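Local atomic coordinates of GphF Dehydratase 1 (Archangium violaceum, PDB entry 6MBF), a protein that serves as a dehydratase domain of the gephyronic acid polyketide synthase, probably removing water from the growing chain and taking part in olefin rearrangement. Residues 206-209 with 210-213; 162-165 with 166-169; 40-44 with 45-49. All coordinates share one frame; numbering follows the deposited sequence.

Contact 1: residues 206-209 with 210-213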
ATOM      1  N   CYS A 206      -2.316  -6.704   4.789  1.00 12.72           N
ATOM      2  CA  CYS A 206      -3.361  -6.157   5.649  1.00 16.13           C
ATOM      3  C   CYS A 206      -4.583  -5.746   4.836  1.00 14.95           C
ATOM      4  O   CYS A 206      -5.722  -6.008   5.235  1.00 14.15           O
ATOM      5  CB  CYS A 206      -2.820  -4.970   6.451  1.00 17.66           C
ATOM      6  SG  CYS A 206      -1.491  -5.399   7.614  1.00 16.25           S
ATOM      7  N   PHE A 207      -4.369  -5.104   3.688  1.00 11.52           N
ATOM      8  CA  PHE A 207      -5.505  -4.734   2.853  1.00 16.57           C
ATOM      9  C   PHE A 207      -6.203  -5.971   2.301  1.00 14.65           C
ATOM     10  O   PHE A 207      -7.430  -5.976   2.157  1.00 13.63           O
ATOM     11  CB  PHE A 207      -5.055  -3.805   1.720  1.00 15.36           C
ATOM     12  CG  PHE A 207      -4.609  -2.423   2.177  1.00 12.91           C
ATOM     13  CD1 PHE A 207      -4.637  -2.048   3.521  1.00 13.76           C
ATOM     14  CD2 PHE A 207      -4.146  -1.506   1.246  1.00 16.37           C
ATOM     15  CE1 PHE A 207      -4.215  -0.760   3.923  1.00 14.25           C
ATOM     16  CE2 PHE A 207      -3.729  -0.233   1.636  1.00 17.61           C
ATOM     17  CZ  PHE A 207      -3.761   0.140   2.965  1.00 12.73           C
ATOM     18  N   GLN A 208      -5.450  -7.047   2.034  1.00 13.08           N
ATOM     19  CA  GLN A 208      -6.082  -8.275   1.557  1.00 15.33           C
ATOM     20  C   GLN A 208      -6.970  -8.917   2.626  1.00 16.83           C
ATOM     21  O   GLN A 208      -7.918  -9.637   2.286  1.00 14.32           O
ATOM     22  CB  GLN A 208      -5.021  -9.263   1.061  1.00 14.26           C
ATOM     23  CG  GLN A 208      -4.391  -8.893  -0.295  1.00 11.67           C
ATOM     24  CD  GLN A 208      -3.808 -10.103  -0.972  1.00 18.52           C
ATOM     25  OE1 GLN A 208      -4.486 -11.126  -1.111  1.00 16.23           O
ATOM     26  NE2 GLN A 208      -2.540 -10.017  -1.378  1.00 14.40           N
ATOM     27  N   CYS A 209      -6.688  -8.678   3.913  1.00 13.58           N
ATOM     28  CA  CYS A 209      -7.621  -9.082   4.962  1.00 15.44           C
ATOM     29  C   CYS A 209      -8.982  -8.423   4.765  1.00 12.90           C
ATOM     30  O   CYS A 209     -10.025  -9.052   4.995  1.00 15.82           O
ATOM     31  CB  CYS A 209      -7.060  -8.736   6.343  1.00 15.17           C
ATOM     32  SG  CYS A 209      -5.597  -9.682   6.834  1.00 14.83           S
ATOM     33  N   VAL A 210      -8.998  -7.156   4.337  1.00 13.63           N
ATOM     34  CA  VAL A 210     -10.271  -6.506   4.031  1.00 16.68           C
ATOM     35  C   VAL A 210     -10.938  -7.200   2.853  1.00 15.85           C
ATOM     36  O   VAL A 210     -12.152  -7.459   2.873  1.00 15.23           O
ATOM     37  CB  VAL A 210     -10.081  -5.002   3.753  1.00 17.58           C
ATOM     38  CG1 VAL A 210     -11.453  -4.324   3.579  1.00 14.96           C
ATOM     39  CG2 VAL A 210      -9.283  -4.332   4.853  1.00 16.99           C
ATOM     40  N   PHE A 211     -10.151  -7.523   1.818  1.00 13.18           N
ATOM     41  CA  PHE A 211     -10.684  -8.239   0.657  1.00 13.63           C
ATOM     42  C   PHE A 211     -11.333  -9.553   1.067  1.00 16.25           C
ATOM     43  O   PHE A 211     -12.417  -9.903   0.579  1.00 15.20           O
ATOM     44  CB  PHE A 211      -9.569  -8.534  -0.349  1.00 18.11           C
ATOM     45  CG  PHE A 211      -8.978  -7.321  -1.019  1.00 15.31           C
ATOM     46  CD1 PHE A 211      -9.592  -6.079  -0.963  1.00 15.25           C
ATOM     47  CD2 PHE A 211      -7.809  -7.454  -1.753  1.00 20.80           C
ATOM     48  CE1 PHE A 211      -9.028  -4.988  -1.621  1.00 20.00           C
ATOM     49  CE2 PHE A 211      -7.242  -6.366  -2.401  1.00 18.12           C
ATOM     50  CZ  PHE A 211      -7.857  -5.137  -2.333  1.00 16.73           C
ATOM     51  N   ALA A 212     -10.667 -10.307   1.946  1.00 16.29           N
ATOM     52  CA  ALA A 212     -11.177 -11.611   2.354  1.00 15.77           C
ATOM     53  C   ALA A 212     -12.530 -11.486   3.043  1.00 17.76           C
ATOM     54  O   ALA A 212     -13.394 -12.353   2.883  1.00 18.89           O
ATOM     55  CB  ALA A 212     -10.165 -12.307   3.270  1.00 15.10           C
ATOM     56  N   LEU A 213     -12.741 -10.413   3.812  1.00 14.38           N
ATOM     57  CA  LEU A 213     -14.052 -10.207   4.421  1.00 18.73           C
ATOM     58  C   LEU A 213     -15.099  -9.854   3.370  1.00 19.61           C
ATOM     59  O   LEU A 213     -16.191 -10.438   3.347  1.00 18.06           O
ATOM     60  CB  LEU A 213     -13.970  -9.123   5.495  1.00 18.64           C
ATOM     61  CG  LEU A 213     -13.958  -9.693   6.909  1.00 28.01           C
ATOM     62  CD1 LEU A 213     -12.668 -10.481   7.137  1.00 22.99           C
ATOM     63  CD2 LEU A 213     -14.118  -8.582   7.924  1.00 25.48           C
TER
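The ring of Phe211 lies under the carbonyl of Phe207, one turn back on helix 200-214, with Phe207 O 3.7 Å above one ring face and displaced toward the rim. The oxygen that overhangs the ring also takes the backbone N-H of the same residue, Phe211 N standing 3.1 Å from Phe207 O. Phe211 CG sits beside its own backbone N and opposite the carbonyl carbon (chi1 -67°), which turns the ring back along the helix toward Gln208. There the two side chains run slantwise past each other: Phe211 CD2 comes 4.0 Å from Gln208 CG, and the amide is inclined 35° to the ring instead of lying flat on it. The polar end of Gln208 is engaged elsewhere, OE1 with Tyr154 OH and NE2 with Asp204 OD2, and these bonds should fix which way round the amide sits. This is a buried helix of the double hot-dog fold of these dehydratases, and Asp204 with Gln208 fits the D-x-x-x-Q/H signature of the polyketide enzymes. Further along, Ala212 N bonds to Gln208 O at 2.8 Å, and Leu213 N reaches Cys209 O at 3.3 Å. On the flank away from the amide, Val210 has CG1 opposite its backbone N (chi1 -174°), and its other methyl, CG2, stands 3.7 Å from Phe207 O. Strands 241-248, 259-267 and 273-284 supply the apolar partners of this flank, Leu248, Ala262, Leu264 and Leu282 against Val210, and Leu264 and Leu280 against the ring of Phe207, which leads away from the next turn. Leu213 CD1 rests 3.7 Å from Cys209 O.

Contact 2: residues 162-165 with 166-169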
ATOM      1  N   TYR A 162      -2.833 -12.306  -7.747  1.00 15.30           N
ATOM      2  CA  TYR A 162      -1.712 -12.221  -6.822  1.00 14.65           C
ATOM      3  C   TYR A 162      -0.821 -13.439  -6.963  1.00 18.48           C
ATOM      4  O   TYR A 162      -1.320 -14.569  -6.997  1.00 17.41           O
ATOM      5  CB  TYR A 162      -2.206 -12.141  -5.381  1.00 12.66           C
ATOM      6  CG  TYR A 162      -2.631 -10.771  -4.909  1.00 13.61           C
ATOM      7  CD1 TYR A 162      -1.686  -9.764  -4.700  1.00 16.44           C
ATOM      8  CD2 TYR A 162      -3.962 -10.507  -4.597  1.00 17.27           C
ATOM      9  CE1 TYR A 162      -2.065  -8.510  -4.233  1.00 13.23           C
ATOM     10  CE2 TYR A 162      -4.353  -9.256  -4.126  1.00 18.40           C
ATOM     11  CZ  TYR A 162      -3.400  -8.264  -3.936  1.00 12.88           C
ATOM     12  OH  TYR A 162      -3.794  -7.027  -3.455  1.00 16.46           O
ATOM     13  N   GLY A 163       0.487 -13.208  -7.007  1.00 16.49           N
ATOM     14  CA  GLY A 163       1.455 -14.278  -7.029  1.00 16.80           C
ATOM     15  C   GLY A 163       1.939 -14.681  -5.648  1.00 18.27           C
ATOM     16  O   GLY A 163       1.501 -14.147  -4.618  1.00 18.94           O
ATOM     17  N   PRO A 164       2.876 -15.635  -5.605  1.00 18.90           N
ATOM     18  CA  PRO A 164       3.252 -16.255  -4.322  1.00 17.45           C
ATOM     19  C   PRO A 164       4.001 -15.350  -3.362  1.00 17.42           C
ATOM     20  O   PRO A 164       4.120 -15.713  -2.184  1.00 21.65           O
ATOM     21  CB  PRO A 164       4.131 -17.441  -4.743  1.00 21.05           C
ATOM     22  CG  PRO A 164       4.598 -17.109  -6.123  1.00 22.89           C
ATOM     23  CD  PRO A 164       3.514 -16.300  -6.757  1.00 24.46           C
ATOM     24  N   ARG A 165       4.534 -14.212  -3.808  1.00 17.44           N
ATOM     25  CA  ARG A 165       5.147 -13.278  -2.871  1.00 16.91           C
ATOM     26  C   ARG A 165       4.120 -12.472  -2.093  1.00 16.37           C
ATOM     27  O   ARG A 165       4.493 -11.803  -1.120  1.00 15.94           O
ATOM     28  CB  ARG A 165       6.071 -12.308  -3.603  1.00 18.14           C
ATOM     29  CG  ARG A 165       7.193 -12.971  -4.388  1.00 18.45           C
ATOM     30  CD  ARG A 165       7.951 -11.927  -5.176  1.00 27.25           C
ATOM     31  NE  ARG A 165       9.043 -12.517  -5.937  1.00 24.23           N
ATOM     32  CZ  ARG A 165      10.295 -12.594  -5.503  1.00 32.79           C
ATOM     33  NH1 ARG A 165      10.612 -12.110  -4.311  1.00 30.87           N
ATOM     34  NH2 ARG A 165      11.229 -13.149  -6.265  1.00 31.99           N
ATOM     35  N   LEU A 166       2.850 -12.526  -2.497  1.00 16.18           N
ATOM     36  CA  LEU A 166       1.810 -11.676  -1.928  1.00 18.24           C
ATOM     37  C   LEU A 166       0.688 -12.512  -1.313  1.00 14.95           C
ATOM     38  O   LEU A 166      -0.501 -12.254  -1.542  1.00 15.36           O
ATOM     39  CB  LEU A 166       1.284 -10.727  -3.011  1.00 16.84           C
ATOM     40  CG  LEU A 166       2.370  -9.809  -3.591  1.00 16.87           C
ATOM     41  CD1 LEU A 166       1.875  -9.046  -4.800  1.00 18.31           C
ATOM     42  CD2 LEU A 166       2.878  -8.843  -2.512  1.00 16.83           C
ATOM     43  N   ARG A 167       1.067 -13.526  -0.525  1.00 15.15           N
ATOM     44  CA  ARG A 167       0.122 -14.371   0.207  1.00 12.34           C
ATOM     45  C   ARG A 167       0.613 -14.469   1.649  1.00 14.18           C
ATOM     46  O   ARG A 167       0.991 -15.542   2.127  1.00 18.56           O
ATOM     47  CB  ARG A 167      -0.003 -15.752  -0.454  1.00 15.56           C
ATOM     48  CG  ARG A 167      -0.478 -15.666  -1.908  1.00 14.07           C
ATOM     49  CD  ARG A 167      -0.401 -17.008  -2.618  1.00 15.08           C
ATOM     50  NE  ARG A 167      -0.726 -16.823  -4.026  1.00 17.37           N
ATOM     51  CZ  ARG A 167      -0.249 -17.561  -5.026  1.00 21.24           C
ATOM     52  NH1 ARG A 167       0.572 -18.582  -4.783  1.00 16.16           N
ATOM     53  NH2 ARG A 167      -0.603 -17.274  -6.275  1.00 18.43           N
ATOM     54  N   ASN A 168       0.598 -13.335   2.351  1.00 15.04           N
ATOM     55  CA  ASN A 168       1.319 -13.196   3.609  1.00 18.54           C
ATOM     56  C   ASN A 168       0.416 -13.163   4.837  1.00 15.31           C
ATOM     57  O   ASN A 168       0.912 -12.913   5.946  1.00 16.23           O
ATOM     58  CB  ASN A 168       2.197 -11.948   3.547  1.00 15.36           C
ATOM     59  CG  ASN A 168       3.253 -12.058   2.456  1.00 18.68           C
ATOM     60  OD1 ASN A 168       4.144 -12.904   2.538  1.00 19.84           O
ATOM     61  ND2 ASN A 168       3.149 -11.219   1.423  1.00 16.05           N
ATOM     62  N   ILE A 169      -0.876 -13.431   4.673  1.00 16.40           N
ATOM     63  CA  ILE A 169      -1.787 -13.589   5.809  1.00 15.37           C
ATOM     64  C   ILE A 169      -1.638 -15.006   6.341  1.00 14.09           C
ATOM     65  O   ILE A 169      -1.833 -15.980   5.604  1.00 18.09           O
ATOM     66  CB  ILE A 169      -3.246 -13.314   5.414  1.00 15.09           C
ATOM     67  CG1 ILE A 169      -3.369 -12.043   4.572  1.00 17.40           C
ATOM     68  CG2 ILE A 169      -4.137 -13.170   6.681  1.00 13.63           C
ATOM     69  CD1 ILE A 169      -4.757 -11.867   3.978  1.00 20.26           C
TER
HETATM   70  O   HOH W   1       3.526 -14.660   0.286  1.00 18.34           O
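Tyr162 and Leu166 form the close-packed, buried end of this loop: their side chains cross at roughly a right angle, with Leu166 CD1 at the ring edge of Tyr162, in its plane, and Leu166 CB 3.5 Å from Tyr162 CD1. Beside them Leu166 N bonds to Gly163 O at 3.0 Å, closing a beta turn through Pro164 and Arg165. The side of Pro164 and the guanidinium of Arg167 is looser and more open to solvent. Here Arg167, extended from CG to NE, lays one face of its guanidinium over the Gly163-Pro164 peptide, Pro164 N lying 3.7 Å over the centre, while NH2 bonds to Tyr162 O at 2.9 Å. With an alanine in place of Arg167, Tyr162 O would probably lose this donor and the Gly163-Pro164 peptide its cover. A water joins Pro164 O to Arg167 N, each 2.8 Å from it, and gives a weak bond to Asn168 OD1. Asn168 is a separate, buried pin: its ND2 gives a hydrogen to Arg165 O, 2.9 Å away. NH1 of Arg165 forms salt bridges with Glu188 and Glu189. Chemically, then, three carbonyls of 162-165, those of Tyr162, Pro164 and Arg165, are met by side chains or water, and the backbone itself makes the one turn bond.

Contact 3: residues 40-44 with 45-49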
ATOM      1  N   GLU A  40       3.992  -9.228  -9.490  1.00 16.47           N
ATOM      2  CA  GLU A  40       3.170 -10.303  -8.950  1.00 17.75           C
ATOM      3  C   GLU A  40       1.747  -9.861  -8.614  1.00 17.03           C
ATOM      4  O   GLU A  40       1.054 -10.558  -7.874  1.00 16.63           O
ATOM      5  CB  GLU A  40       3.856 -10.919  -7.730  1.00 19.71           C
ATOM      6  CG  GLU A  40       5.167 -11.591  -8.122  1.00 29.09           C
ATOM      7  CD  GLU A  40       5.426 -12.887  -7.389  1.00 23.14           C
ATOM      8  OE1 GLU A  40       4.608 -13.267  -6.526  1.00 20.38           O
ATOM      9  OE2 GLU A  40       6.466 -13.518  -7.672  1.00 22.81           O
ATOM     10  N   HIS A  41       1.285  -8.740  -9.166  1.00 14.54           N
ATOM     11  CA  HIS A  41      -0.110  -8.347  -9.040  1.00 13.76           C
ATOM     12  C   HIS A  41      -0.673  -8.006 -10.411  1.00 15.74           C
ATOM     13  O   HIS A  41      -0.119  -7.157 -11.118  1.00 15.86           O
ATOM     14  CB  HIS A  41      -0.282  -7.159  -8.094  1.00 13.63           C
ATOM     15  CG  HIS A  41      -1.685  -6.638  -8.046  1.00 12.70           C
ATOM     16  ND1 HIS A  41      -2.033  -5.402  -8.546  1.00 14.86           N
ATOM     17  CD2 HIS A  41      -2.829  -7.195  -7.582  1.00 15.50           C
ATOM     18  CE1 HIS A  41      -3.330  -5.211  -8.380  1.00 15.94           C
ATOM     19  NE2 HIS A  41      -3.838  -6.278  -7.789  1.00 15.56           N
ATOM     20  N   TRP A  42      -1.799  -8.631 -10.758  1.00 15.49           N
ATOM     21  CA  TRP A  42      -2.432  -8.445 -12.052  1.00 17.65           C
ATOM     22  C   TRP A  42      -3.897  -8.069 -11.887  1.00 17.55           C
ATOM     23  O   TRP A  42      -4.551  -8.449 -10.911  1.00 18.99           O
ATOM     24  CB  TRP A  42      -2.331  -9.714 -12.926  1.00 16.25           C
ATOM     25  CG  TRP A  42      -0.974 -10.301 -12.924  1.00 16.36           C
ATOM     26  CD1 TRP A  42       0.070  -9.959 -13.737  1.00 26.07           C
ATOM     27  CD2 TRP A  42      -0.492 -11.337 -12.062  1.00 21.11           C
ATOM     28  NE1 TRP A  42       1.173 -10.720 -13.431  1.00 27.89           N
ATOM     29  CE2 TRP A  42       0.853 -11.574 -12.407  1.00 25.25           C
ATOM     30  CE3 TRP A  42      -1.070 -12.094 -11.038  1.00 26.37           C
ATOM     31  CZ2 TRP A  42       1.628 -12.534 -11.761  1.00 21.80           C
ATOM     32  CZ3 TRP A  42      -0.299 -13.048 -10.401  1.00 26.02           C
ATOM     33  CH2 TRP A  42       1.037 -13.257 -10.763  1.00 24.82           C
ATOM     34  N   VAL A  43      -4.398  -7.305 -12.855  1.00 18.40           N
ATOM     35  CA  VAL A  43      -5.825  -7.055 -13.024  1.00 18.48           C
ATOM     36  C   VAL A  43      -6.121  -7.155 -14.515  1.00 17.91           C
ATOM     37  O   VAL A  43      -5.468  -6.488 -15.328  1.00 18.82           O
ATOM     38  CB  VAL A  43      -6.264  -5.679 -12.480  1.00 20.45           C
ATOM     39  CG1 VAL A  43      -7.781  -5.553 -12.529  1.00 27.90           C
ATOM     40  CG2 VAL A  43      -5.760  -5.450 -11.047  1.00 27.33           C
ATOM     41  N   TYR A  44      -7.080  -8.007 -14.881  1.00 18.41           N
ATOM     42  CA  TYR A  44      -7.402  -8.233 -16.287  1.00 21.59           C
ATOM     43  C   TYR A  44      -6.145  -8.584 -17.085  1.00 19.75           C
ATOM     44  O   TYR A  44      -5.915  -8.066 -18.181  1.00 23.27           O
ATOM     45  CB  TYR A  44      -8.106  -7.015 -16.892  1.00 21.38           C
ATOM     46  CG  TYR A  44      -9.390  -6.640 -16.190  1.00 22.83           C
ATOM     47  CD1 TYR A  44      -9.528  -5.399 -15.573  1.00 23.00           C
ATOM     48  CD2 TYR A  44     -10.451  -7.531 -16.119  1.00 33.46           C
ATOM     49  CE1 TYR A  44     -10.694  -5.050 -14.926  1.00 23.53           C
ATOM     50  CE2 TYR A  44     -11.629  -7.192 -15.467  1.00 30.71           C
ATOM     51  CZ  TYR A  44     -11.742  -5.951 -14.870  1.00 35.21           C
ATOM     52  OH  TYR A  44     -12.906  -5.604 -14.219  1.00 41.79           O
ATOM     53  N   ASP A  45      -5.306  -9.446 -16.508  1.00 18.82           N
ATOM     54  CA  ASP A  45      -4.076  -9.981 -17.096  1.00 19.20           C
ATOM     55  C   ASP A  45      -2.980  -8.936 -17.308  1.00 21.04           C
ATOM     56  O   ASP A  45      -1.924  -9.275 -17.861  1.00 28.30           O
ATOM     57  CB  ASP A  45      -4.338 -10.700 -18.426  1.00 22.79           C
ATOM     58  CG  ASP A  45      -5.143 -11.978 -18.245  1.00 31.03           C
ATOM     59  OD1 ASP A  45      -5.141 -12.529 -17.123  1.00 36.30           O
ATOM     60  OD2 ASP A  45      -5.777 -12.430 -19.219  1.00 34.72           O
ATOM     61  N   ALA A  46      -3.180  -7.691 -16.896  1.00 16.83           N
ATOM     62  CA  ALA A  46      -2.133  -6.683 -16.971  1.00 17.93           C
ATOM     63  C   ALA A  46      -1.408  -6.606 -15.636  1.00 16.05           C
ATOM     64  O   ALA A  46      -2.024  -6.765 -14.577  1.00 18.36           O
ATOM     65  CB  ALA A  46      -2.722  -5.315 -17.322  1.00 17.24           C
ATOM     66  N   ILE A  47      -0.098  -6.381 -15.690  1.00 17.61           N
ATOM     67  CA  ILE A  47       0.662  -6.143 -14.467  1.00 16.95           C
ATOM     68  C   ILE A  47       0.342  -4.740 -13.971  1.00 16.85           C
ATOM     69  O   ILE A  47       0.600  -3.755 -14.669  1.00 17.26           O
ATOM     70  CB  ILE A  47       2.168  -6.300 -14.713  1.00 15.67           C
ATOM     71  CG1 ILE A  47       2.486  -7.671 -15.304  1.00 17.17           C
ATOM     72  CG2 ILE A  47       2.939  -6.069 -13.405  1.00 17.00           C
ATOM     73  CD1 ILE A  47       3.864  -7.744 -15.948  1.00 17.08           C
ATOM     74  N   VAL A  48      -0.219  -4.640 -12.765  1.00 16.22           N
ATOM     75  CA  VAL A  48      -0.666  -3.363 -12.207  1.00 14.14           C
ATOM     76  C   VAL A  48       0.060  -3.124 -10.887  1.00 16.28           C
ATOM     77  O   VAL A  48      -0.037  -3.938  -9.960  1.00 14.59           O
ATOM     78  CB  VAL A  48      -2.190  -3.329 -11.996  1.00 18.87           C
ATOM     79  CG1 VAL A  48      -2.604  -2.021 -11.324  1.00 24.98           C
ATOM     80  CG2 VAL A  48      -2.936  -3.513 -13.310  1.00 22.69           C
ATOM     81  N   VAL A  49       0.781  -2.008 -10.800  1.00 14.98           N
ATOM     82  CA  VAL A  49       1.508  -1.676  -9.580  1.00 18.13           C
ATOM     83  C   VAL A  49       0.517  -1.476  -8.440  1.00 15.75           C
ATOM     84  O   VAL A  49      -0.449  -0.716  -8.566  1.00 17.45           O
ATOM     85  CB  VAL A  49       2.373  -0.430  -9.825  1.00 17.44           C
ATOM     86  CG1 VAL A  49       2.896   0.175  -8.505  1.00 19.17           C
ATOM     87  CG2 VAL A  49       3.512  -0.773 -10.800  1.00 15.43           C
TER
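Trp42 sets the pyrrole edge of its indole beside Ile47, the two side chains pointing the same way; Ile47 CG1 lies near the ring plane, 3.7 Å from Trp42 CD1. With CG beside its own backbone N, the indole leans back and brings one face over the carbonyl carbon of Glu40. Trp42 and Ile47 are a non-hydrogen-bonded antiparallel pair, and the close approach of Trp42 CA to Ala46 O, 3.1 Å, is a CA-H...O contact. The next pair, Val43 with Ala46, is hydrogen-bonded: Val43 N gives to Ala46 O and Ala46 N to Val43 O, each at 3.0 Å. Together they make a tight beta hairpin closed by a type I' turn, in which Tyr44 and Asp45 both take left-handed backbone angles. On the face opposite Trp42, Val43 CB meets Val48 CG2 at 4.1 Å, the valines slanting past one another. At the open end His41 and Val48 are doubly linked. Val48 N donates to His41 O at 3.0 Å, and the imidazole answers, ND1 reaching Val48 O at 2.9 Å in the ring plane, nearly straight (165°). This bond, with CG opposite the backbone N (chi1 174°), fixes the rotation of a ring that also meets Tyr162, their planes about 40° apart.

Contact 2 stands between the other two, its centre about 12 Å from that of contact 1 and about 13 Å from that of contact 3; the centres of contacts 1 and 3 are about 18 Å apart, and those two do not touch. Gln208 NE2 probably bonds to Leu166 O (3.0 Å), Gly163 N probably bonds to Glu40 O (2.8 Å), and Arg165 NE forms a salt bridge with Glu40 OE2. The loop thus ties helix 200-214 to the 42-48 hairpin. A magnesium ion lies near all three, about 4 Å from the side chain of His41 and about 6 Å from those of Tyr162 and Phe211. His41 and Asp204, which bonds Tyr162 OH, match the His/Asp pair of polyketide dehydratases, so the contacts probably line the catalytic pocket.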